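Long-range contacts in Pbp related beta-lactamase (Pyrococcus abyssi, PDB 2QMI), which probably works as a serine hydrolase of the penicillin-binding protein and beta-lactamase family, assembled into an octameric, self-compartmentalizing peptidase: residues Leu67-Leu72 with Lys170-Val175; Thr100-Leu105 with Tyr284-Ile289; Ser179-Ile184 with Ser197-Glu202. All blocks are in the same frame, centred on the assembly; numbering follows the deposited sequence.

Contact 1. Residues Leu67-Leu72 with Lys170-Val175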
loop_
_atom_site.group_PDB
_atom_site.type_symbol
_atom_site.label_atom_id
_atom_site.label_comp_id
_atom_site.label_asym_id
_atom_site.label_seq_id
_atom_site.Cartn_x
_atom_site.Cartn_y
_atom_site.Cartn_z
ATOM N N LEU A 67 37.432 26.568 -31.741
ATOM C CA LEU A 67 38.447 26.466 -32.777
ATOM C C LEU A 67 37.933 27.117 -34.058
ATOM O O LEU A 67 38.650 27.890 -34.703
ATOM C CB LEU A 67 38.801 24.995 -33.028
ATOM C CG LEU A 67 39.962 24.697 -33.989
ATOM C CD1 LEU A 67 41.249 25.355 -33.492
ATOM C CD2 LEU A 67 40.154 23.195 -34.092
ATOM N N ALA A 68 36.694 26.806 -34.426
ATOM C CA ALA A 68 36.087 27.380 -35.623
ATOM C C ALA A 68 36.163 28.901 -35.535
ATOM O O ALA A 68 36.483 29.579 -36.520
ATOM C CB ALA A 68 34.638 26.942 -35.741
ATOM N N ILE A 69 35.874 29.425 -34.346
ATOM C CA ILE A 69 35.909 30.859 -34.101
ATOM C C ILE A 69 37.319 31.407 -34.302
ATOM O O ILE A 69 37.485 32.489 -34.859
ATOM C CB ILE A 69 35.446 31.200 -32.662
ATOM C CG1 ILE A 69 33.944 30.931 -32.512
ATOM C CG2 ILE A 69 35.776 32.653 -32.335
ATOM C CD1 ILE A 69 33.030 31.853 -33.328
ATOM N N MET A 70 38.329 30.670 -33.841
ATOM C CA MET A 70 39.716 31.106 -33.994
ATOM C C MET A 70 40.075 31.194 -35.469
ATOM O O MET A 70 40.751 32.124 -35.900
ATOM C CB MET A 70 40.681 30.127 -33.308
ATOM C CG MET A 70 40.594 30.071 -31.784
ATOM S SD MET A 70 41.097 31.596 -30.936
ATOM C CE MET A 70 39.510 32.375 -30.700
ATOM N N LYS A 71 39.617 30.214 -36.239
ATOM C CA LYS A 71 39.896 30.169 -37.666
ATOM C C LYS A 71 39.334 31.403 -38.365
ATOM O O LYS A 71 40.062 32.137 -39.041
ATOM C CB LYS A 71 39.292 28.904 -38.278
ATOM C CG LYS A 71 39.840 28.572 -39.659
ATOM C CD LYS A 71 39.474 27.155 -40.064
ATOM C CE LYS A 71 40.058 26.807 -41.420
ATOM N NZ LYS A 71 39.552 27.740 -42.461
ATOM N N LEU A 72 38.038 31.634 -38.182
ATOM C CA LEU A 72 37.378 32.775 -38.797
ATOM C C LEU A 72 38.027 34.097 -38.384
ATOM O O LEU A 72 38.044 35.046 -39.164
ATOM C CB LEU A 72 35.888 32.775 -38.436
ATOM C CG LEU A 72 35.100 31.559 -38.934
ATOM C CD1 LEU A 72 33.699 31.573 -38.341
ATOM C CD2 LEU A 72 35.052 31.563 -40.464
ATOM N N LYS A 170 25.732 30.224 -33.975
ATOM C CA LYS A 170 24.987 31.070 -34.899
ATOM C C LYS A 170 25.917 32.108 -35.531
ATOM O O LYS A 170 25.763 32.470 -36.695
ATOM C CB LYS A 170 23.843 31.771 -34.154
ATOM C CG LYS A 170 22.920 32.597 -35.050
ATOM C CD LYS A 170 22.420 31.767 -36.219
ATOM C CE LYS A 170 21.650 30.549 -35.750
ATOM N NZ LYS A 170 21.368 29.617 -36.892
ATOM N N ILE A 171 26.877 32.591 -34.751
ATOM C CA ILE A 171 27.842 33.562 -35.249
ATOM C C ILE A 171 28.668 32.899 -36.354
ATOM O O ILE A 171 28.983 33.518 -37.373
ATOM C CB ILE A 171 28.761 34.050 -34.109
ATOM C CG1 ILE A 171 27.955 34.947 -33.168
ATOM C CG2 ILE A 171 29.957 34.792 -34.674
ATOM C CD1 ILE A 171 28.728 35.499 -32.009
ATOM N N ILE A 172 28.994 31.627 -36.153
ATOM C CA ILE A 172 29.766 30.877 -37.133
ATOM C C ILE A 172 29.013 30.782 -38.455
ATOM O O ILE A 172 29.600 30.943 -39.523
ATOM C CB ILE A 172 30.081 29.466 -36.606
ATOM C CG1 ILE A 172 31.155 29.571 -35.516
ATOM C CG2 ILE A 172 30.492 28.546 -37.749
ATOM C CD1 ILE A 172 31.518 28.250 -34.856
ATOM N N GLU A 173 27.711 30.533 -38.388
ATOM C CA GLU A 173 26.915 30.430 -39.603
ATOM C C GLU A 173 26.795 31.809 -40.253
ATOM O O GLU A 173 26.902 31.949 -41.473
ATOM C CB GLU A 173 25.519 29.882 -39.290
ATOM C CG GLU A 173 25.520 28.589 -38.480
ATOM C CD GLU A 173 24.165 27.903 -38.475
ATOM O OE1 GLU A 173 23.139 28.611 -38.378
ATOM O OE2 GLU A 173 24.126 26.657 -38.559
ATOM N N LYS A 174 26.571 32.822 -39.423
ATOM C CA LYS A 174 26.432 34.184 -39.907
ATOM C C LYS A 174 27.669 34.614 -40.695
ATOM O O LYS A 174 27.560 35.209 -41.769
ATOM C CB LYS A 174 26.216 35.139 -38.728
ATOM C CG LYS A 174 26.257 36.621 -39.107
ATOM C CD LYS A 174 25.093 36.999 -40.015
ATOM C CE LYS A 174 25.210 38.437 -40.492
ATOM N NZ LYS A 174 24.072 38.797 -41.387
ATOM N N VAL A 175 28.845 34.298 -40.167
ATOM C CA VAL A 175 30.096 34.682 -40.810
ATOM C C VAL A 175 30.586 33.775 -41.933
ATOM O O VAL A 175 31.051 34.273 -42.951
ATOM C CB VAL A 175 31.222 34.833 -39.765
ATOM C CG1 VAL A 175 32.551 35.085 -40.456
ATOM C CG2 VAL A 175 30.891 35.979 -38.814
#
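The extended chain of I172, with CD1 anti to CA (chi2 177°), and the folded one of I69, where chi2 of -67° turns CD1 out of that line, bring the two isoleucines together between helix 61-74 and helix 162-176. I69 lays its CD1 against CG1 of I172 at 3.7 Å, and the two side chains cross obliquely. Farther along I172, CD1 presses directly on CB of A68 at 3.5 Å, tighter than ordinary carbon contact. L72, one turn on from A68, has one branch at work: CD1 lies against the backbone CA and the CG1 of I172. The same L72 CD1 is 4.3 Å from CG1 of V175, the next turn of the second helix. The short axes run in roughly the same direction, at 33° to each other, and come within 10.3 Å. Outside the pair, Y183 of helix 180-189 packs on A68 and L72, and F87 packs on V175. With no hydrogen bond or salt bridge between the segments, this buried helix pairing illustrates how cohesion can rest on the fit of aliphatic groups alone.

Contact 2. Residues Thr100-Leu105 with Tyr284-Ile289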
loop_
_atom_site.group_PDB
_atom_site.type_symbol
_atom_site.label_atom_id
_atom_site.label_comp_id
_atom_site.label_asym_id
_atom_site.label_seq_id
_atom_site.Cartn_x
_atom_site.Cartn_y
_atom_site.Cartn_z
ATOM N N THR A 100 30.653 40.591 -25.915
ATOM C CA THR A 100 31.483 40.295 -27.085
ATOM C C THR A 100 31.695 38.802 -27.314
ATOM O O THR A 100 31.382 37.983 -26.446
ATOM C CB THR A 100 32.870 40.929 -26.951
ATOM O OG1 THR A 100 33.574 40.286 -25.884
ATOM C CG2 THR A 100 32.755 42.422 -26.659
ATOM N N VAL A 101 32.244 38.460 -28.479
ATOM C CA VAL A 101 32.522 37.067 -28.826
ATOM C C VAL A 101 33.451 36.462 -27.770
ATOM O O VAL A 101 33.396 35.267 -27.477
ATOM C CB VAL A 101 33.216 36.953 -30.207
ATOM C CG1 VAL A 101 33.481 35.487 -30.536
ATOM C CG2 VAL A 101 32.349 37.591 -31.283
ATOM N N HIS A 102 34.307 37.312 -27.212
ATOM C CA HIS A 102 35.251 36.911 -26.184
ATOM C C HIS A 102 34.495 36.554 -24.913
ATOM O O HIS A 102 34.790 35.543 -24.277
ATOM C CB HIS A 102 36.225 38.056 -25.892
ATOM C CG HIS A 102 37.103 37.814 -24.705
ATOM N ND1 HIS A 102 38.137 36.903 -24.719
ATOM C CD2 HIS A 102 37.089 38.352 -23.462
ATOM C CE1 HIS A 102 38.722 36.892 -23.534
ATOM N NE2 HIS A 102 38.106 37.761 -22.754
ATOM N N HIS A 103 33.531 37.395 -24.541
ATOM C CA HIS A 103 32.730 37.149 -23.344
ATOM C C HIS A 103 32.039 35.783 -23.417
ATOM O O HIS A 103 32.062 35.020 -22.450
ATOM C CB HIS A 103 31.667 38.243 -23.156
ATOM C CG HIS A 103 32.231 39.603 -22.868
ATOM N ND1 HIS A 103 33.264 39.811 -21.979
ATOM C CD2 HIS A 103 31.883 40.826 -23.331
ATOM C CE1 HIS A 103 33.530 41.104 -21.910
ATOM N NE2 HIS A 103 32.706 41.742 -22.720
ATOM N N LEU A 104 31.426 35.478 -24.558
ATOM C CA LEU A 104 30.731 34.203 -24.734
ATOM C C LEU A 104 31.687 33.019 -24.619
ATOM O O LEU A 104 31.366 32.010 -24.002
ATOM C CB LEU A 104 30.029 34.149 -26.097
ATOM C CG LEU A 104 28.902 35.141 -26.404
ATOM C CD1 LEU A 104 28.356 34.863 -27.806
ATOM C CD2 LEU A 104 27.798 35.017 -25.369
ATOM N N LEU A 105 32.858 33.146 -25.230
ATOM C CA LEU A 105 33.862 32.085 -25.191
ATOM C C LEU A 105 34.305 31.786 -23.763
ATOM O O LEU A 105 34.598 30.640 -23.421
ATOM C CB LEU A 105 35.089 32.493 -26.011
ATOM C CG LEU A 105 34.988 32.538 -27.536
ATOM C CD1 LEU A 105 36.202 33.271 -28.106
ATOM C CD2 LEU A 105 34.897 31.117 -28.083
ATOM N N TYR A 284 39.308 29.393 -17.039
ATOM C CA TYR A 284 38.687 29.061 -18.310
ATOM C C TYR A 284 39.329 29.831 -19.459
ATOM O O TYR A 284 39.573 31.034 -19.360
ATOM C CB TYR A 284 37.180 29.375 -18.270
ATOM C CG TYR A 284 36.342 28.483 -19.173
ATOM C CD1 TYR A 284 35.970 27.201 -18.765
ATOM C CD2 TYR A 284 35.943 28.911 -20.444
ATOM C CE1 TYR A 284 35.222 26.360 -19.600
ATOM C CE2 TYR A 284 35.196 28.078 -21.291
ATOM C CZ TYR A 284 34.842 26.805 -20.862
ATOM O OH TYR A 284 34.126 25.970 -21.693
ATOM N N GLY A 285 39.609 29.110 -20.541
ATOM C CA GLY A 285 40.183 29.707 -21.730
ATOM C C GLY A 285 39.080 29.733 -22.775
ATOM O O GLY A 285 37.992 30.226 -22.501
ATOM N N TYR A 286 39.341 29.212 -23.969
ATOM C CA TYR A 286 38.311 29.185 -25.007
ATOM C C TYR A 286 37.772 27.760 -25.201
ATOM O O TYR A 286 38.373 26.949 -25.913
ATOM C CB TYR A 286 38.862 29.726 -26.331
ATOM C CG TYR A 286 39.124 31.220 -26.340
ATOM C CD1 TYR A 286 38.570 32.057 -25.370
ATOM C CD2 TYR A 286 39.902 31.804 -27.339
ATOM C CE1 TYR A 286 38.785 33.431 -25.396
ATOM C CE2 TYR A 286 40.123 33.175 -27.377
ATOM C CZ TYR A 286 39.564 33.985 -26.404
ATOM O OH TYR A 286 39.784 35.353 -26.437
ATOM N N GLY A 287 36.635 27.467 -24.565
ATOM C CA GLY A 287 36.041 26.141 -24.669
ATOM C C GLY A 287 37.025 25.124 -24.121
ATOM O O GLY A 287 37.111 23.991 -24.590
ATOM N N LEU A 288 37.775 25.545 -23.111
ATOM C CA LEU A 288 38.794 24.697 -22.516
ATOM C C LEU A 288 39.065 25.126 -21.081
ATOM O O LEU A 288 39.231 26.319 -20.803
ATOM C CB LEU A 288 40.074 24.823 -23.340
ATOM C CG LEU A 288 40.746 23.607 -23.977
ATOM C CD1 LEU A 288 39.730 22.638 -24.560
ATOM C CD2 LEU A 288 41.704 24.126 -25.058
ATOM N N ILE A 289 39.117 24.154 -20.172
ATOM C CA ILE A 289 39.385 24.445 -18.772
ATOM C C ILE A 289 40.900 24.419 -18.558
ATOM O O ILE A 289 41.607 23.587 -19.137
ATOM C CB ILE A 289 38.693 23.418 -17.855
ATOM C CG1 ILE A 289 37.183 23.444 -18.111
ATOM C CG2 ILE A 289 38.989 23.735 -16.394
ATOM C CD1 ILE A 289 36.388 22.454 -17.272
#
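L105 and Y286 make the tight part of this contact: the leucine sets CD1 over the centre of the tyrosine ring, 3.6 Å from the centroid and 7° off the normal, a well-centred CH-pi contact. L105 CB lies 3.6 Å from Y286 CD1. Y271 stacks on the Y286 ring, and A66 of helix 61-74 packs on it too. Beside this core, L105 O comes to the edge of the Y284 ring, 3.4 Å from CE2, and accepts a hydrogen bond from Y165 OH. The hydroxyl of Y284 bonds H302 NE2, while the Y284 side chain touches K62, probably the lysine of the family's SxxK motif. The less buried side belongs to H102, which has little surface covered but a direct polar bond, H102 ND1 to Y286 OH at 2.8 Å. Neither ring lies over the face of the other, their planes being 75° apart, and Y271 meets H102 edge-to-face. The histidine side chain lies about 6 Å from a bound lutetium ion. The chemistry thus passes from apolar packing on the Y286 face to a polar grip on its hydroxyl, consistent with a fixed loop next to the presumed catalytic centre.

Contact 3. Residues Ser179-Ile184 with Ser197-Glu202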
loop_
_atom_site.group_PDB
_atom_site.type_symbol
_atom_site.label_atom_id
_atom_site.label_comp_id
_atom_site.label_asym_id
_atom_site.label_seq_id
_atom_site.Cartn_x
_atom_site.Cartn_y
_atom_site.Cartn_z
ATOM N N SER A 179 26.115 26.163 -42.689
ATOM C CA SER A 179 25.590 25.705 -41.406
ATOM C C SER A 179 26.751 25.414 -40.461
ATOM O O SER A 179 27.874 25.146 -40.911
ATOM C CB SER A 179 24.745 24.439 -41.585
ATOM O OG SER A 179 25.562 23.312 -41.847
ATOM N N TYR A 180 26.482 25.477 -39.158
ATOM C CA TYR A 180 27.503 25.206 -38.142
ATOM C C TYR A 180 28.049 23.789 -38.287
ATOM O O TYR A 180 29.250 23.555 -38.160
ATOM C CB TYR A 180 26.920 25.364 -36.729
ATOM C CG TYR A 180 27.816 24.793 -35.649
ATOM C CD1 TYR A 180 28.990 25.450 -35.267
ATOM C CD2 TYR A 180 27.536 23.557 -35.067
ATOM C CE1 TYR A 180 29.862 24.888 -34.340
ATOM C CE2 TYR A 180 28.407 22.983 -34.137
ATOM C CZ TYR A 180 29.568 23.652 -33.782
ATOM O OH TYR A 180 30.448 23.072 -32.891
ATOM N N GLU A 181 27.153 22.844 -38.541
ATOM C CA GLU A 181 27.552 21.455 -38.691
ATOM C C GLU A 181 28.495 21.240 -39.869
ATOM O O GLU A 181 29.512 20.567 -39.724
ATOM C CB GLU A 181 26.317 20.561 -38.825
ATOM C CG GLU A 181 25.429 20.578 -37.589
ATOM C CD GLU A 181 24.210 21.474 -37.741
ATOM O OE1 GLU A 181 24.333 22.600 -38.274
ATOM O OE2 GLU A 181 23.119 21.045 -37.310
ATOM N N GLU A 182 28.173 21.803 -41.031
ATOM C CA GLU A 182 29.055 21.633 -42.184
ATOM C C GLU A 182 30.369 22.398 -42.028
ATOM O O GLU A 182 31.381 22.013 -42.607
ATOM C CB GLU A 182 28.350 22.016 -43.503
ATOM C CG GLU A 182 27.836 23.443 -43.636
ATOM C CD GLU A 182 27.021 23.662 -44.938
ATOM O OE1 GLU A 182 27.583 23.446 -46.050
ATOM O OE2 GLU A 182 25.820 24.048 -44.846
ATOM N N TYR A 183 30.375 23.472 -41.244
ATOM C CA TYR A 183 31.622 24.208 -41.055
ATOM C C TYR A 183 32.612 23.367 -40.236
ATOM O O TYR A 183 33.804 23.313 -40.557
ATOM C CB TYR A 183 31.391 25.538 -40.336
ATOM C CG TYR A 183 32.634 26.405 -40.330
ATOM C CD1 TYR A 183 32.958 27.198 -41.432
ATOM C CD2 TYR A 183 33.524 26.379 -39.256
ATOM C CE1 TYR A 183 34.138 27.937 -41.465
ATOM C CE2 TYR A 183 34.712 27.117 -39.281
ATOM C CZ TYR A 183 35.009 27.887 -40.387
ATOM O OH TYR A 183 36.190 28.579 -40.439
ATOM N N ILE A 184 32.118 22.726 -39.177
ATOM C CA ILE A 184 32.964 21.879 -38.331
ATOM C C ILE A 184 33.500 20.703 -39.144
ATOM O O ILE A 184 34.684 20.368 -39.070
ATOM C CB ILE A 184 32.187 21.297 -37.124
ATOM C CG1 ILE A 184 31.661 22.421 -36.229
ATOM C CG2 ILE A 184 33.095 20.364 -36.334
ATOM C CD1 ILE A 184 32.734 23.365 -35.721
ATOM N N SER A 197 33.195 10.916 -36.662
ATOM C CA SER A 197 32.731 11.912 -35.709
ATOM C C SER A 197 31.503 12.511 -36.391
ATOM O O SER A 197 31.615 13.030 -37.497
ATOM C CB SER A 197 33.812 12.973 -35.493
ATOM O OG SER A 197 35.002 12.379 -34.993
ATOM N N TYR A 198 30.341 12.448 -35.745
ATOM C CA TYR A 198 29.113 12.932 -36.380
ATOM C C TYR A 198 28.239 13.938 -35.624
ATOM O O TYR A 198 28.446 14.217 -34.441
ATOM C CB TYR A 198 28.226 11.737 -36.721
ATOM C CG TYR A 198 28.930 10.524 -37.307
ATOM C CD1 TYR A 198 29.286 10.475 -38.659
ATOM C CD2 TYR A 198 29.184 9.400 -36.520
ATOM C CE1 TYR A 198 29.873 9.333 -39.213
ATOM C CE2 TYR A 198 29.768 8.257 -37.065
ATOM C CZ TYR A 198 30.108 8.230 -38.409
ATOM O OH TYR A 198 30.680 7.097 -38.940
ATOM N N PHE A 199 27.234 14.445 -36.339
ATOM C CA PHE A 199 26.236 15.381 -35.816
ATOM C C PHE A 199 24.838 14.845 -36.116
ATOM O O PHE A 199 23.951 14.854 -35.259
ATOM C CB PHE A 199 26.366 16.755 -36.483
ATOM C CG PHE A 199 27.298 17.691 -35.776
ATOM C CD1 PHE A 199 26.992 18.162 -34.501
ATOM C CD2 PHE A 199 28.475 18.109 -36.383
ATOM C CE1 PHE A 199 27.846 19.038 -33.840
ATOM C CE2 PHE A 199 29.336 18.986 -35.730
ATOM C CZ PHE A 199 29.022 19.451 -34.455
ATOM N N PHE A 200 24.661 14.374 -37.349
ATOM C CA PHE A 200 23.381 13.866 -37.829
ATOM C C PHE A 200 23.148 12.381 -37.553
ATOM O O PHE A 200 24.022 11.539 -37.788
ATOM C CB PHE A 200 23.265 14.142 -39.329
ATOM C CG PHE A 200 23.607 15.560 -39.709
ATOM C CD1 PHE A 200 22.837 16.627 -39.248
ATOM C CD2 PHE A 200 24.715 15.833 -40.511
ATOM C CE1 PHE A 200 23.159 17.939 -39.576
ATOM C CE2 PHE A 200 25.048 17.151 -40.844
ATOM C CZ PHE A 200 24.260 18.204 -40.371
ATOM N N LYS A 201 21.950 12.083 -37.053
ATOM C CA LYS A 201 21.533 10.729 -36.718
ATOM C C LYS A 201 21.610 9.773 -37.897
ATOM O O LYS A 201 21.864 8.578 -37.725
ATOM C CB LYS A 201 20.101 10.757 -36.194
ATOM C CG LYS A 201 19.114 11.396 -37.161
ATOM C CD LYS A 201 17.690 11.302 -36.622
ATOM C CE LYS A 201 17.535 12.124 -35.350
ATOM N NZ LYS A 201 17.655 13.592 -35.624
ATOM N N GLU A 202 21.380 10.299 -39.094
ATOM C CA GLU A 202 21.420 9.484 -40.300
ATOM C C GLU A 202 22.806 8.855 -40.502
ATOM O O GLU A 202 22.913 7.697 -40.908
ATOM C CB GLU A 202 21.013 10.325 -41.525
ATOM C CG GLU A 202 19.552 10.789 -41.498
ATOM C CD GLU A 202 19.376 12.225 -40.986
ATOM O OE1 GLU A 202 20.096 12.635 -40.050
ATOM O OE2 GLU A 202 18.498 12.942 -41.522
#
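F199, E181 and F200 give up most of the surface buried here, and the glutamate touches both rings. E181 CG lies over one face of F199, offset toward the rim and 4.2 Å from the centroid, a CH-pi contact made by a methylene of a charged side chain. E181 also meets F200, its CB 3.5 Å from F200 CZ. A bend at chi2 (101°) then swings CD aside, and the carboxylate ends up 30° from the plane of the F200 ring, with E181 OE2 3.8 Å from F200 CE1. F200 in turn has CB of F199 over the centre of one face. The far end of the F199 ring packs against side chains of the helix: CZ comes 3.6 Å from Y180 CE2, the ring planes inclined at 73°, and I184 CB sits at the F199 edge, 3.9 Å from CE2. The hydroxyl of Y180 is bonded to T65 OG1 on helix 61-74, while L237 packs on F199 from a loop. The start of helix 180-189 is secured by a capping box between S179 and E182, in which S179 N gives a hydrogen bond to E182 OE2 at 3.0 Å. No hydrogen bond crosses between the segments. What joins the loop to the helix is aromatic and aliphatic carbon: E181, itself partly exposed, lends its methylenes to the apolar interface while its carboxylate lies beside F200.

Overall arrangement
The three contacts lie within the beta-lactamase-like part of the chain and show chemistry changing with place. Contact 1 is buried and purely aliphatic, pairing two long helices. The Y286 ring of contact 2 packs on helix 61-74, which carries a segment of contact 1, M70 CE lying 3.4 Å from Y286 CD2; contact 2 adds rings and a polar bond near the presumed active site. Contact 3 has a buried base but an exposed margin at F200, where K201 just beyond packs on A45 of a second subunit. It joins contact 1 through E173 OE2 and Y180 N, a probable hydrogen bond of 2.7 Å. Contacts 2 and 3 do not touch, their nearest atoms being about 10 Å apart, so contact 1 bridges them.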